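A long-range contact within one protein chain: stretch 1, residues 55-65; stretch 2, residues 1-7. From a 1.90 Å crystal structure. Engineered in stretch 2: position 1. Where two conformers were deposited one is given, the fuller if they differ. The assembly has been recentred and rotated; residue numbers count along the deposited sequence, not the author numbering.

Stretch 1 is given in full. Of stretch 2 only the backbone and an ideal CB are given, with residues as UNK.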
# COMPACT_ATOMS: atom_id res chain seq x y z
N ALA E 55 5.21 6.57 3.41
CA ALA E 55 5.83 7.88 3.20
C ALA E 55 7.35 7.74 3.08
O ALA E 55 7.98 8.42 2.27
CB ALA E 55 5.50 8.82 4.35
N LYS E 56 7.93 6.85 3.89
CA LYS E 56 9.38 6.63 3.86
C LYS E 56 9.82 6.05 2.52
O LYS E 56 10.86 6.44 1.97
CB LYS E 56 9.79 5.67 4.99
CG LYS E 56 11.29 5.34 5.00
CD LYS E 56 11.65 4.30 6.07
CE LYS E 56 13.16 4.01 6.07
NZ LYS E 56 13.57 2.89 6.99
N ARG E 57 9.03 5.12 1.99
CA ARG E 57 9.35 4.49 0.71
C ARG E 57 9.30 5.55 -0.40
O ARG E 57 10.17 5.60 -1.26
CB ARG E 57 8.32 3.38 0.44
CG ARG E 57 8.67 2.35 -0.64
CD ARG E 57 7.60 1.24 -0.65
NE ARG E 57 8.04 0.01 -1.30
CZ ARG E 57 8.22 -0.14 -2.61
NH1 ARG E 57 7.99 0.86 -3.44
NH2 ARG E 57 8.64 -1.30 -3.08
N VAL E 58 8.29 6.40 -0.35
CA VAL E 58 8.12 7.45 -1.36
C VAL E 58 9.27 8.45 -1.32
O VAL E 58 9.80 8.86 -2.36
CB VAL E 58 6.76 8.16 -1.17
CG1 VAL E 58 6.66 9.37 -2.11
CG2 VAL E 58 5.62 7.16 -1.45
N ALA E 59 9.67 8.85 -0.11
CA ALA E 59 10.78 9.78 0.06
C ALA E 59 12.06 9.16 -0.52
O ALA E 59 12.82 9.84 -1.20
CB ALA E 59 10.96 10.11 1.55
N ALA E 60 12.29 7.88 -0.26
CA ALA E 60 13.49 7.21 -0.78
C ALA E 60 13.47 7.11 -2.30
O ALA E 60 14.48 7.34 -2.95
CB ALA E 60 13.66 5.82 -0.15
N GLU E 61 12.32 6.75 -2.87
CA GLU E 61 12.20 6.64 -4.32
C GLU E 61 12.44 7.99 -4.99
O GLU E 61 13.10 8.07 -6.04
CB GLU E 61 10.81 6.11 -4.72
CG GLU E 61 10.54 4.72 -4.18
CD GLU E 61 9.18 4.15 -4.57
OE1 GLU E 61 8.41 4.82 -5.29
OE2 GLU E 61 8.87 3.01 -4.15
N LYS E 62 11.89 9.06 -4.41
CA LYS E 62 12.08 10.39 -4.99
C LYS E 62 13.55 10.79 -4.97
O LYS E 62 14.05 11.39 -5.92
CB LYS E 62 11.28 11.44 -4.24
CG LYS E 62 9.79 11.40 -4.46
CD LYS E 62 9.16 12.62 -3.82
CE LYS E 62 7.68 12.69 -4.11
NZ LYS E 62 7.09 13.90 -3.48
N LEU E 63 14.23 10.46 -3.88
CA LEU E 63 15.63 10.83 -3.76
C LEU E 63 16.48 10.10 -4.81
O LEU E 63 17.39 10.69 -5.39
CB LEU E 63 16.11 10.56 -2.33
CG LEU E 63 17.41 11.28 -1.98
CD1 LEU E 63 17.36 11.77 -0.56
CD2 LEU E 63 18.59 10.37 -2.23
N LEU E 64 16.17 8.83 -5.05
CA LEU E 64 16.88 8.04 -6.05
C LEU E 64 16.63 8.61 -7.44
O LEU E 64 17.53 8.65 -8.29
CB LEU E 64 16.41 6.58 -6.01
CG LEU E 64 16.86 5.82 -4.76
CD1 LEU E 64 16.16 4.47 -4.70
CD2 LEU E 64 18.37 5.65 -4.83
N THR E 65 15.40 9.05 -7.67
CA THR E 65 15.02 9.64 -8.94
C THR E 65 15.75 10.99 -9.09
O THR E 65 16.15 11.36 -10.20
CB THR E 65 13.48 9.81 -9.03
OG1 THR E 65 12.87 8.53 -9.26
CG2 THR E 65 13.10 10.80 -10.13
N UNK E 1 12.54 -2.22 -3.77
CA UNK E 1 13.00 -1.79 -2.41
C UNK E 1 13.83 -0.51 -2.53
O UNK E 1 15.05 -0.57 -2.65
CB UNK E 1 13.83 -2.89 -1.73
N UNK E 2 13.16 0.65 -2.49
CA UNK E 2 13.81 1.96 -2.59
C UNK E 2 14.72 2.25 -1.40
O UNK E 2 15.88 2.62 -1.57
CB UNK E 2 12.75 3.06 -2.71
N UNK E 3 14.17 2.08 -0.20
CA UNK E 3 14.93 2.32 1.03
C UNK E 3 16.23 1.52 0.99
O UNK E 3 17.30 2.05 1.28
CB UNK E 3 14.11 1.95 2.26
N UNK E 4 16.13 0.25 0.63
CA UNK E 4 17.31 -0.59 0.56
C UNK E 4 18.28 -0.17 -0.53
O UNK E 4 19.50 -0.16 -0.33
CB UNK E 4 16.89 -2.05 0.34
N UNK E 5 17.75 0.17 -1.70
CA UNK E 5 18.59 0.58 -2.80
C UNK E 5 19.32 1.88 -2.48
O UNK E 5 20.48 2.05 -2.85
CB UNK E 5 17.75 0.74 -4.07
N UNK E 6 18.65 2.79 -1.78
CA UNK E 6 19.27 4.05 -1.41
C UNK E 6 20.40 3.81 -0.39
O UNK E 6 21.47 4.41 -0.49
CB UNK E 6 18.22 5.01 -0.84
N UNK E 7 20.16 2.93 0.57
CA UNK E 7 21.18 2.64 1.58
C UNK E 7 22.44 2.08 0.92
O UNK E 7 23.56 2.49 1.26
CB UNK E 7 20.64 1.65 2.62

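Stretch 1 is continuous helix, and residues 2 to 7 of stretch 2 are helical. The two axes cross at 45° and approach to 8.4 Å, close enough for side chains to interlock, and no hydrogen bond joins the stretches, so the fit must come from packing.

At position 1 the CA-to-CB bond points away from stretch 1, and the ideal CB has nothing of that stretch within 5.5 Å, so almost any side chain could stand here. The residue is Met1, an engineered substitution, whose side chain comes no nearer to stretch 1 than the 5.6 Å between Met1 CB and Arg57 NH2. Its backbone N lies 4.1 Å from Arg57 NH2, a proximity of like charges that cannot itself hold the contact together.

Position 2 points its CB toward stretch 1, into a hollow formed by Arg57, Ala60, Glu61 and Leu64. The small Ala60 leaves room, but the ideal CB is already 3.1 Å from Glu61 CG, so a compact apolar group suits better than a long or strongly branched one. With phi at -66° in the first turn, where the backbone N need not donate a helical hydrogen bond, proline is permitted as well as alanine. Pro2 is found, a knob in this hole. Its CB lies 4.0 Å from Ala60 CB, and its CD sits over one face of the Arg57 guanidinium, 3.6 Å from CZ. Arg57 NH1 meanwhile forms a salt bridge of 2.4 Å with Glu61 OE2, holding two walls of the hole together.

Position 3 directs its CB sideways, 4.4 Å from Lys56 CE and 4.6 Å from Ala60 CB. Alkyl chain and methyl favour a medium apolar residue; valine, isoleucine or leucine could serve. Val3, with chi1 t, extends CG1 to 3.6 Å from Lys56 CE, while CG2 reaches 4.1 Å from Ala60 CB and 4.2 Å from Arg57 CA.

Position 4 turns away, and stretch 1 sets no demand on it. Gly4 has no side chain and makes no contact here.

Position 5 points toward stretch 1, but its ideal CB meets just the tip of Leu64, 4.1 Å from CD1. Alanine would suffice; a small polar residue could also reach back to the start of its own helix. Ser5 does so: its OG donates a hydrogen bond of 2.9 Å to Met1 O, which also accepts from Ser5 N at 3.0 Å, while its CB touches Leu64 CD1 at 4.1 Å.

Position 6, one turn beyond position 2, again faces stretch 1. Its ideal CB is 4.0 Å from Leu64 CD2 and 4.7 Å from Ala60 CB, with Leu63 farther along, so a larger aliphatic chain such as leucine, isoleucine or methionine is called for. Leu6, in the tp rotamer, brings CD1 to 3.5 Å from Leu63 CD2 and 3.8 Å from Leu64 CD2, and its CD2 to 4.3 Å from Ala60 CB.

Position 7 is out of reach, so a polar residue is readily accommodated. Gln7 extends its side chain without touching stretch 1.

Stretch 2 (1-7) MPVGSLQ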
# COMPACT_ATOMS: atom_id res chain seq x y z
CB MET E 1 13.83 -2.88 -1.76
CG MET E 1 14.17 -2.62 -0.31
SD MET E 1 15.22 -3.92 0.34
CE MET E 1 14.26 -5.37 -0.12
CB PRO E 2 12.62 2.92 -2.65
CG PRO E 2 11.53 2.07 -3.24
CD PRO E 2 11.70 0.80 -2.49
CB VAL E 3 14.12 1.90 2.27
CG1 VAL E 3 14.93 2.16 3.53
CG2 VAL E 3 12.81 2.66 2.31
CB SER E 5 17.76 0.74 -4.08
OG SER E 5 17.30 -0.52 -4.53
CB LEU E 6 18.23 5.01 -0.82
CG LEU E 6 18.82 6.33 -0.33
CD1 LEU E 6 19.50 7.04 -1.49
CD2 LEU E 6 17.73 7.21 0.25
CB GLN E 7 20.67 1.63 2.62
CG GLN E 7 21.72 1.23 3.64
CD GLN E 7 21.17 0.37 4.77
OE1 GLN E 7 20.27 0.78 5.50
NE2 GLN E 7 21.72 -0.84 4.91
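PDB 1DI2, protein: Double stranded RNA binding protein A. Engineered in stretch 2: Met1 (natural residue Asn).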